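PDB 3NZE: putative transcriptional regulator, sugar-binding family from Arthrobacter aurescens, which probably acts as a SorC-family transcriptional regulator that binds DNA and a sugar effector, this fragment comprising the putative sugar-binding domain. Local coordinates for residues Glu118-Pro123 / Arg139-Ile144; Ile84-Asn89 / Asp146-Met151; Pro123-His128 / Asn209-Gly214. One frame throughout, in Å; residues are numbered along the deposited sequence.

How the contacts relate
Along this Rossmann-like domain the segments come in the order 84-89, 118-128, 139-151, 209-214. The centres of contacts 1 and 2 are 10 Å apart, those of 1 and 3 13 Å, and those of 2 and 3 17 Å. Contacts 1 and 2 both use helix 139-149, whose first part meets mainly the loop after strand 116-118 and whose last part meets strand 84-87; these two strands pair in parallel. Contact 1 is nested inside the loop closed by contact 2, and contact 3 crosses both. Contacts 1 and 3 share P123, so one loop joins helix 139-149 to loop 209-214, remote in sequence, on one side of the domain.

Contact 1 (Glu118-Pro123 / Arg139-Ile144); sequences EQFPVP and RSVQRI
I144 lays its CG2 against the F120 ring, 3.5 Å from CD1, the two side chains meeting obliquely. The helix that carries it, 139-149, belongs to the Rossmann-type crossover running from strand 116-118 to strand 153-160, and F120 stands in the loop that opens this connection. Chi1 of I144 (-60°) sets CG2 anti to the backbone N, turned to the ring, and CG1 anti to the carbonyl carbon. The CG1 branch takes a different course: its CD1 ends 3.4 Å from the carbonyl O of Q119, an apolar end pressed on loop backbone, while CG1 itself lies 4.2 Å from CD of P121. No hydrogen bond joins the two segments, so the evidence for the contact is the 306 Å² of surface they bury, with I144 contributing the largest share.

One turn earlier in the helix, V141 divides its methyls between two loop residues. CG1 touches CE1 of F120 at 3.9 Å; CG2 lies 3.7 Å from CG1 of V122, the side chains crossing at about a right angle. P121 centres an inverse gamma turn, and the V122 N to F120 O bond of 2.8 Å closes the turn, with the side chains of F120 and V122 close together. E118 reaches I144 only loosely; its carboxylate is paired with R116, and the residue has been seen as a calcium ligand in this protein, although no ion is bound here. M135 of helix 129-135 also packs on V122 and V141. Within the loop, CG2 of V122 sits 3.6 Å above the plane of the F120 ring, displaced toward its rim.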
loop_
_atom_site.group_PDB
_atom_site.type_symbol
_atom_site.label_atom_id
_atom_site.label_comp_id
_atom_site.label_asym_id
_atom_site.label_seq_id
_atom_site.Cartn_x
_atom_site.Cartn_y
_atom_site.Cartn_z
ATOM N N GLU A 118 7.988 11.135 -10.421
ATOM C CA GLU A 118 8.631 10.136 -11.266
ATOM C C GLU A 118 7.752 8.904 -11.421
ATOM O O GLU A 118 7.530 8.145 -10.476
ATOM C CB GLU A 118 9.992 9.731 -10.702
ATOM C CG GLU A 118 11.028 10.860 -10.713
ATOM C CD GLU A 118 11.579 11.147 -12.102
ATOM O OE1 GLU A 118 11.295 10.368 -13.039
ATOM O OE2 GLU A 118 12.308 12.152 -12.252
ATOM N N GLN A 119 7.258 8.697 -12.631
ATOM C CA GLN A 119 6.382 7.564 -12.885
ATOM C C GLN A 119 7.097 6.363 -13.484
ATOM O O GLN A 119 8.250 6.442 -13.916
ATOM C CB GLN A 119 5.182 7.989 -13.736
ATOM C CG GLN A 119 4.309 8.962 -12.968
ATOM C CD GLN A 119 2.905 9.050 -13.498
ATOM O OE1 GLN A 119 2.505 10.089 -14.016
ATOM N NE2 GLN A 119 2.136 7.963 -13.360
ATOM N N PHE A 120 6.374 5.251 -13.519
ATOM C CA PHE A 120 6.936 3.927 -13.743
ATOM C C PHE A 120 6.297 3.418 -15.041
ATOM O O PHE A 120 5.117 3.077 -15.049
ATOM C CB PHE A 120 6.513 3.063 -12.546
ATOM C CG PHE A 120 7.316 1.794 -12.346
ATOM C CD1 PHE A 120 8.567 1.621 -12.913
ATOM C CD2 PHE A 120 6.810 0.780 -11.548
ATOM C CE1 PHE A 120 9.288 0.444 -12.699
ATOM C CE2 PHE A 120 7.510 -0.389 -11.336
ATOM C CZ PHE A 120 8.755 -0.560 -11.905
ATOM N N PRO A 121 7.068 3.383 -16.145
ATOM C CA PRO A 121 6.450 3.111 -17.457
ATOM C C PRO A 121 6.239 1.619 -17.713
ATOM O O PRO A 121 6.752 1.074 -18.692
ATOM C CB PRO A 121 7.479 3.676 -18.439
ATOM C CG PRO A 121 8.776 3.451 -17.754
ATOM C CD PRO A 121 8.492 3.739 -16.281
ATOM N N VAL A 122 5.474 0.978 -16.836
ATOM C CA VAL A 122 5.216 -0.457 -16.911
ATOM C C VAL A 122 3.741 -0.708 -16.584
ATOM O O VAL A 122 3.119 0.103 -15.875
ATOM C CB VAL A 122 6.133 -1.246 -15.934
ATOM C CG1 VAL A 122 7.584 -0.786 -16.070
ATOM C CG2 VAL A 122 5.674 -1.071 -14.516
ATOM N N PRO A 123 3.162 -1.808 -17.107
ATOM C CA PRO A 123 1.732 -2.060 -16.865
ATOM C C PRO A 123 1.458 -2.402 -15.396
ATOM O O PRO A 123 2.395 -2.504 -14.606
ATOM C CB PRO A 123 1.419 -3.272 -17.758
ATOM C CG PRO A 123 2.601 -3.414 -18.692
ATOM C CD PRO A 123 3.772 -2.822 -17.991
ATOM N N ARG A 139 16.577 0.119 -19.670
ATOM C CA ARG A 139 17.114 1.248 -18.906
ATOM C C ARG A 139 16.012 2.158 -18.360
ATOM O O ARG A 139 16.115 2.685 -17.253
ATOM C CB ARG A 139 18.115 2.040 -19.750
ATOM C CG ARG A 139 19.416 1.301 -19.980
ATOM C CD ARG A 139 20.214 1.938 -21.098
ATOM N NE ARG A 139 19.421 1.998 -22.314
ATOM C CZ ARG A 139 19.754 2.696 -23.393
ATOM N NH1 ARG A 139 18.959 2.688 -24.450
ATOM N NH2 ARG A 139 20.871 3.412 -23.408
ATOM N N SER A 140 14.947 2.337 -19.136
ATOM C CA SER A 140 13.858 3.195 -18.702
ATOM C C SER A 140 13.270 2.675 -17.402
ATOM O O SER A 140 12.891 3.454 -16.529
ATOM C CB SER A 140 12.774 3.268 -19.777
ATOM O OG SER A 140 12.184 1.996 -19.949
ATOM N N VAL A 141 13.197 1.356 -17.276
ATOM C CA VAL A 141 12.640 0.745 -16.077
ATOM C C VAL A 141 13.654 0.791 -14.944
ATOM O O VAL A 141 13.325 1.181 -13.821
ATOM C CB VAL A 141 12.187 -0.704 -16.327
ATOM C CG1 VAL A 141 11.775 -1.368 -15.021
ATOM C CG2 VAL A 141 11.037 -0.729 -17.337
ATOM N N GLN A 142 14.890 0.419 -15.258
ATOM C CA GLN A 142 15.960 0.330 -14.263
ATOM C C GLN A 142 16.212 1.657 -13.552
ATOM O O GLN A 142 16.502 1.679 -12.355
ATOM C CB GLN A 142 17.248 -0.189 -14.912
ATOM C CG GLN A 142 17.172 -1.650 -15.306
ATOM C CD GLN A 142 18.339 -2.104 -16.172
ATOM O OE1 GLN A 142 19.085 -1.287 -16.722
ATOM N NE2 GLN A 142 18.496 -3.415 -16.302
ATOM N N ARG A 143 16.092 2.768 -14.275
ATOM C CA ARG A 143 16.315 4.073 -13.667
ATOM C C ARG A 143 15.264 4.357 -12.591
ATOM O O ARG A 143 15.546 4.998 -11.581
ATOM C CB ARG A 143 16.319 5.171 -14.728
ATOM C CG ARG A 143 17.469 5.081 -15.729
ATOM C CD ARG A 143 18.817 5.420 -15.097
ATOM N NE ARG A 143 19.344 4.330 -14.283
ATOM C CZ ARG A 143 19.920 3.240 -14.780
ATOM N NH1 ARG A 143 20.033 3.087 -16.093
ATOM N NH2 ARG A 143 20.375 2.297 -13.966
ATOM N N ILE A 144 14.049 3.865 -12.806
ATOM C CA ILE A 144 13.015 3.992 -11.789
ATOM C C ILE A 144 13.237 3.011 -10.631
ATOM O O ILE A 144 13.058 3.377 -9.470
ATOM C CB ILE A 144 11.604 3.819 -12.382
ATOM C CG1 ILE A 144 11.366 4.889 -13.451
ATOM C CG2 ILE A 144 10.546 3.936 -11.282
ATOM C CD1 ILE A 144 11.495 6.309 -12.928
#

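Contact 2 (Ile84-Asn89 / Asp146-Met151); sequences IVVQLN and DLQARM
Q148, L88 and V86 carry most of this buried interface, and Q148 touches both of the others. Chi1 of Q148 (-72°) puts CG anti to the carbonyl carbon, and the chain runs extended from there to an amide that reaches the end of strand 84-87. NE2 donates to Q87 O at 2.9 Å with an N-H...O angle of 149°. The donor lies in the carbonyl plane on a lone pair, and the acceptor lies close to the glutamine's own amide plane, so both flat groups fit the bond. The aliphatic part of the same side chain is used as well: CG is 3.6 Å from CD2 of L88, the two chains sliding past each other in opposite directions. V86 was modelled in two conformers; in the one described here its CG2 lies 4.0 Å from CG of Q148, the side chains crossing at about a right angle. An alanine in place of Q148 would probably leave Q87 O without this donor and open a gap beside L88 CD2.

The pairing is that of a helix laid on one face of a parallel sheet, as in Rossmann-type folds: helix 139-149 lies over strand 84-87, and I59 of the adjoining strand 59-62 touches V86 and L147. L147 adds CB against CG2 of V86, in that same conformer, and, with CD2, a 4.1 Å contact to CD1 of I84. Beyond the helix, L88 and selenomethionine M151 reach toward each other tip to tip, with CE 3.9 Å from CD2 of L88. CB of Q87 points away from the helix; its NE2 bonds N89 O at 2.8 Å, while OE1 accepts from both Q119 NE2 and F120 N.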
loop_
_atom_site.group_PDB
_atom_site.type_symbol
_atom_site.label_atom_id
_atom_site.label_comp_id
_atom_site.label_asym_id
_atom_site.label_seq_id
_atom_site.Cartn_x
_atom_site.Cartn_y
_atom_site.Cartn_z
ATOM N N ILE A 84 11.276 14.089 -4.318
ATOM C CA ILE A 84 10.730 13.365 -5.445
ATOM C C ILE A 84 9.678 12.402 -4.939
ATOM O O ILE A 84 9.872 11.773 -3.904
ATOM C CB ILE A 84 11.833 12.513 -6.102
ATOM C CG1 ILE A 84 12.948 13.403 -6.649
ATOM C CG2 ILE A 84 11.259 11.631 -7.195
ATOM C CD1 ILE A 84 14.200 12.633 -7.041
ATOM N N VAL A 85 8.562 12.289 -5.647
ATOM C CA VAL A 85 7.614 11.219 -5.362
ATOM C C VAL A 85 7.710 10.194 -6.479
ATOM O O VAL A 85 7.573 10.524 -7.660
ATOM C CB VAL A 85 6.157 11.712 -5.208
ATOM C CG1 VAL A 85 5.979 12.460 -3.893
ATOM C CG2 VAL A 85 5.742 12.570 -6.388
ATOM N N VAL A 86 7.982 8.951 -6.103
ATOM C CA VAL A 86 8.173 7.890 -7.081
ATOM C C VAL A 86 7.083 6.822 -6.984
ATOM O O VAL A 86 6.720 6.366 -5.893
ATOM C CB VAL A 86 9.609 7.278 -7.013
ATOM C CG1 VAL A 86 9.919 6.709 -5.608
ATOM C CG2 VAL A 86 9.803 6.216 -8.093
ATOM N N GLN A 87 6.553 6.440 -8.138
ATOM C CA GLN A 87 5.519 5.425 -8.238
ATOM C C GLN A 87 6.134 4.034 -8.026
ATOM O O GLN A 87 7.116 3.689 -8.686
ATOM C CB GLN A 87 4.916 5.532 -9.641
ATOM C CG GLN A 87 3.753 4.619 -9.948
ATOM C CD GLN A 87 3.290 4.827 -11.386
ATOM O OE1 GLN A 87 3.573 5.864 -11.983
ATOM N NE2 GLN A 87 2.582 3.852 -11.941
ATOM N N LEU A 88 5.564 3.235 -7.120
ATOM C CA LEU A 88 6.170 1.943 -6.763
ATOM C C LEU A 88 5.660 0.748 -7.566
ATOM O O LEU A 88 6.308 -0.298 -7.594
ATOM C CB LEU A 88 5.957 1.653 -5.276
ATOM C CG LEU A 88 6.617 2.654 -4.324
ATOM C CD1 LEU A 88 6.444 2.200 -2.864
ATOM C CD2 LEU A 88 8.093 2.792 -4.669
ATOM N N ASN A 89 4.498 0.906 -8.198
ATOM C CA ASN A 89 3.889 -0.162 -8.978
ATOM C C ASN A 89 3.324 0.379 -10.283
ATOM O O ASN A 89 2.925 1.526 -10.342
ATOM C CB ASN A 89 2.783 -0.866 -8.183
ATOM C CG ASN A 89 1.739 0.094 -7.636
ATOM O OD1 ASN A 89 2.067 1.165 -7.125
ATOM N ND2 ASN A 89 0.472 -0.302 -7.717
ATOM N N ASP A 146 15.966 2.147 -9.548
ATOM C CA ASP A 146 17.059 2.733 -8.771
ATOM C C ASP A 146 16.544 3.803 -7.807
ATOM O O ASP A 146 17.020 3.919 -6.668
ATOM C CB ASP A 146 18.127 3.332 -9.691
ATOM C CG ASP A 146 18.906 2.275 -10.467
ATOM O OD1 ASP A 146 18.841 1.079 -10.113
ATOM O OD2 ASP A 146 19.598 2.653 -11.438
ATOM N N LEU A 147 15.581 4.592 -8.273
ATOM C CA LEU A 147 14.965 5.621 -7.439
ATOM C C LEU A 147 14.191 4.978 -6.303
ATOM O O LEU A 147 14.254 5.428 -5.163
ATOM C CB LEU A 147 14.012 6.499 -8.257
ATOM C CG LEU A 147 14.565 7.815 -8.787
ATOM C CD1 LEU A 147 13.462 8.587 -9.524
ATOM C CD2 LEU A 147 15.131 8.643 -7.646
ATOM N N GLN A 148 13.440 3.929 -6.631
ATOM C CA GLN A 148 12.673 3.211 -5.624
ATOM C C GLN A 148 13.596 2.709 -4.523
ATOM O O GLN A 148 13.235 2.752 -3.351
ATOM C CB GLN A 148 11.922 2.036 -6.248
ATOM C CG GLN A 148 10.731 2.450 -7.111
ATOM C CD GLN A 148 10.118 1.276 -7.854
ATOM O OE1 GLN A 148 10.603 0.158 -7.759
ATOM N NE2 GLN A 148 9.044 1.534 -8.610
ATOM N N ALA A 149 14.780 2.239 -4.904
ATOM C CA ALA A 149 15.720 1.643 -3.954
ATOM C C ALA A 149 16.222 2.670 -2.942
ATOM O O ALA A 149 16.649 2.316 -1.838
ATOM C CB ALA A 149 16.895 0.990 -4.698
ATOM N N ARG A 150 16.161 3.942 -3.322
ATOM C CA ARG A 150 16.629 5.026 -2.467
ATOM C C ARG A 150 15.517 5.686 -1.651
ATOM O O ARG A 150 15.753 6.707 -1.010
ATOM C CB ARG A 150 17.314 6.108 -3.306
ATOM C CG ARG A 150 18.597 5.679 -4.013
ATOM C CD ARG A 150 18.957 6.685 -5.123
ATOM N NE ARG A 150 19.134 8.030 -4.583
ATOM C CZ ARG A 150 19.044 9.153 -5.289
ATOM N NH1 ARG A 150 18.773 9.112 -6.585
ATOM N NH2 ARG A 150 19.217 10.327 -4.690
HETATM N N MSE A 151 14.302 5.143 -1.676
HETATM C CA MSE A 151 13.204 5.848 -1.007
HETATM C C MSE A 151 13.404 6.028 0.506
HETATM O O MSE A 151 13.936 5.151 1.187
HETATM C CB MSE A 151 11.847 5.203 -1.286
HETATM C CG MSE A 151 11.658 3.855 -0.658
HETATM SE SE MSE A 151 9.903 3.162 -1.151
HETATM C CE MSE A 151 10.496 1.471 -1.922
#

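Contact 3 (Pro123-His128 / Asn209-Gly214); sequences PAFFDH and NERSTG
R211 and F126 are joined by two hydrogen bonds running in opposite senses. F126 N donates to R211 O (3.0 Å, 162°), and R211 NE returns a nearly straight bond to F126 O (2.7 Å, 171°) that lies in the guanidinium plane. Chi3 of 54° bends the arginine chain and brings NE round to that carbonyl. D127 O stands 3.2 Å above one guanidinium face, offset toward the rim. R211 O also lies 3.6 Å over the centre of the F125 ring, while R211 CB approaches CE2 of that ring at 3.5 Å. T213 CG2 rests 3.7 Å from CE2 of F126, the two side chains crossing at about a right angle.

In the next shell, D179 forms a salt bridge with R211 NH2, Y174 stacks on F125, and G90 N bonds T213 OG1. S212 OG, held also by T194, accepts from G214 N at 3.2 Å and so closes an ST turn. The contact thus joins two long loops, one of them following strand 116-118 at the carboxyl end of the parallel strands, the edge where Rossmann-type domains usually place their ligand pocket.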
loop_
_atom_site.group_PDB
_atom_site.type_symbol
_atom_site.label_atom_id
_atom_site.label_comp_id
_atom_site.label_asym_id
_atom_site.label_seq_id
_atom_site.Cartn_x
_atom_site.Cartn_y
_atom_site.Cartn_z
ATOM N N PRO A 123 3.162 -1.808 -17.107
ATOM C CA PRO A 123 1.732 -2.060 -16.865
ATOM C C PRO A 123 1.458 -2.402 -15.396
ATOM O O PRO A 123 2.395 -2.504 -14.606
ATOM C CB PRO A 123 1.419 -3.272 -17.758
ATOM C CG PRO A 123 2.601 -3.414 -18.692
ATOM C CD PRO A 123 3.772 -2.822 -17.991
ATOM N N ALA A 124 0.193 -2.605 -15.045
ATOM C CA ALA A 124 -0.181 -2.857 -13.650
ATOM C C ALA A 124 0.418 -4.144 -13.098
ATOM O O ALA A 124 0.673 -4.245 -11.909
ATOM C CB ALA A 124 -1.713 -2.888 -13.503
ATOM N N PHE A 125 0.625 -5.121 -13.973
ATOM C CA PHE A 125 1.062 -6.458 -13.579
ATOM C C PHE A 125 1.355 -7.165 -14.894
ATOM O O PHE A 125 0.830 -6.763 -15.939
ATOM C CB PHE A 125 -0.085 -7.164 -12.842
ATOM C CG PHE A 125 0.352 -8.296 -11.951
ATOM C CD1 PHE A 125 0.829 -8.040 -10.677
ATOM C CD2 PHE A 125 0.258 -9.612 -12.378
ATOM C CE1 PHE A 125 1.224 -9.076 -9.844
ATOM C CE2 PHE A 125 0.658 -10.655 -11.548
ATOM C CZ PHE A 125 1.131 -10.380 -10.281
ATOM N N PHE A 126 2.193 -8.196 -14.868
ATOM C CA PHE A 126 2.517 -8.920 -16.096
ATOM C C PHE A 126 1.744 -10.222 -16.227
ATOM O O PHE A 126 1.537 -10.924 -15.249
ATOM C CB PHE A 126 4.016 -9.205 -16.174
ATOM C CG PHE A 126 4.852 -7.976 -16.317
ATOM C CD1 PHE A 126 4.893 -7.293 -17.526
ATOM C CD2 PHE A 126 5.613 -7.510 -15.256
ATOM C CE1 PHE A 126 5.667 -6.158 -17.670
ATOM C CE2 PHE A 126 6.394 -6.375 -15.399
ATOM C CZ PHE A 126 6.410 -5.690 -16.609
ATOM N N ASP A 127 1.324 -10.536 -17.446
ATOM C CA ASP A 127 0.689 -11.820 -17.755
ATOM C C ASP A 127 1.689 -12.973 -17.680
ATOM O O ASP A 127 1.329 -14.102 -17.327
ATOM C CB ASP A 127 0.101 -11.805 -19.174
ATOM C CG ASP A 127 -1.150 -10.948 -19.294
ATOM O OD1 ASP A 127 -1.631 -10.425 -18.269
ATOM O OD2 ASP A 127 -1.662 -10.816 -20.429
ATOM N N HIS A 128 2.939 -12.683 -18.025
ATOM C CA HIS A 128 3.976 -13.697 -18.124
ATOM C C HIS A 128 5.237 -13.236 -17.417
ATOM O O HIS A 128 5.688 -12.109 -17.607
ATOM C CB HIS A 128 4.320 -13.992 -19.596
ATOM C CG HIS A 128 3.126 -14.265 -20.456
ATOM N ND1 HIS A 128 2.628 -13.345 -21.354
ATOM C CD2 HIS A 128 2.332 -15.357 -20.557
ATOM C CE1 HIS A 128 1.579 -13.857 -21.971
ATOM N NE2 HIS A 128 1.378 -15.077 -21.506
ATOM N N ASN A 209 4.432 -13.686 -7.716
ATOM C CA ASN A 209 5.381 -12.603 -7.474
ATOM C C ASN A 209 6.410 -12.400 -8.590
ATOM O O ASN A 209 7.005 -11.325 -8.691
ATOM C CB ASN A 209 6.045 -12.719 -6.097
ATOM C CG ASN A 209 5.129 -12.263 -4.980
ATOM O OD1 ASN A 209 4.143 -11.574 -5.228
ATOM N ND2 ASN A 209 5.446 -12.653 -3.739
ATOM N N GLU A 210 6.609 -13.413 -9.435
ATOM C CA GLU A 210 7.516 -13.237 -10.567
ATOM C C GLU A 210 6.904 -12.369 -11.657
ATOM O O GLU A 210 7.588 -11.987 -12.620
ATOM C CB GLU A 210 7.933 -14.580 -11.142
ATOM C CG GLU A 210 8.703 -15.426 -10.154
ATOM C CD GLU A 210 9.224 -16.672 -10.791
ATOM O OE1 GLU A 210 8.579 -17.151 -11.747
ATOM O OE2 GLU A 210 10.276 -17.168 -10.341
ATOM N N ARG A 211 5.626 -12.038 -11.498
ATOM C CA ARG A 211 4.909 -11.202 -12.456
ATOM C C ARG A 211 4.591 -9.812 -11.893
ATOM O O ARG A 211 3.974 -8.975 -12.563
ATOM C CB ARG A 211 3.626 -11.907 -12.896
ATOM C CG ARG A 211 3.887 -13.115 -13.795
ATOM C CD ARG A 211 2.723 -14.077 -13.778
ATOM N NE ARG A 211 1.468 -13.420 -14.118
ATOM C CZ ARG A 211 0.274 -13.999 -14.032
ATOM N NH1 ARG A 211 0.169 -15.253 -13.598
ATOM N NH2 ARG A 211 -0.814 -13.320 -14.364
ATOM N N SER A 212 5.015 -9.571 -10.656
ATOM C CA SER A 212 4.726 -8.302 -10.005
ATOM C C SER A 212 5.668 -7.175 -10.427
ATOM O O SER A 212 6.832 -7.415 -10.741
ATOM C CB SER A 212 4.740 -8.452 -8.485
ATOM O OG SER A 212 4.411 -7.203 -7.889
ATOM N N THR A 213 5.155 -5.943 -10.413
ATOM C CA THR A 213 5.976 -4.770 -10.695
ATOM C C THR A 213 6.485 -4.052 -9.441
ATOM O O THR A 213 7.268 -3.109 -9.550
ATOM C CB THR A 213 5.220 -3.727 -11.580
ATOM O OG1 THR A 213 4.174 -3.107 -10.827
ATOM C CG2 THR A 213 4.631 -4.391 -12.827
ATOM N N GLY A 214 6.056 -4.495 -8.260
ATOM C CA GLY A 214 6.373 -3.776 -7.030
ATOM C C GLY A 214 7.685 -4.183 -6.363
ATOM O O GLY A 214 8.287 -5.189 -6.730
HETATM O O HOH W 1 2.574 -5.029 -10.474
HETATM O O HOH W 2 -1.843 -10.540 -15.349
#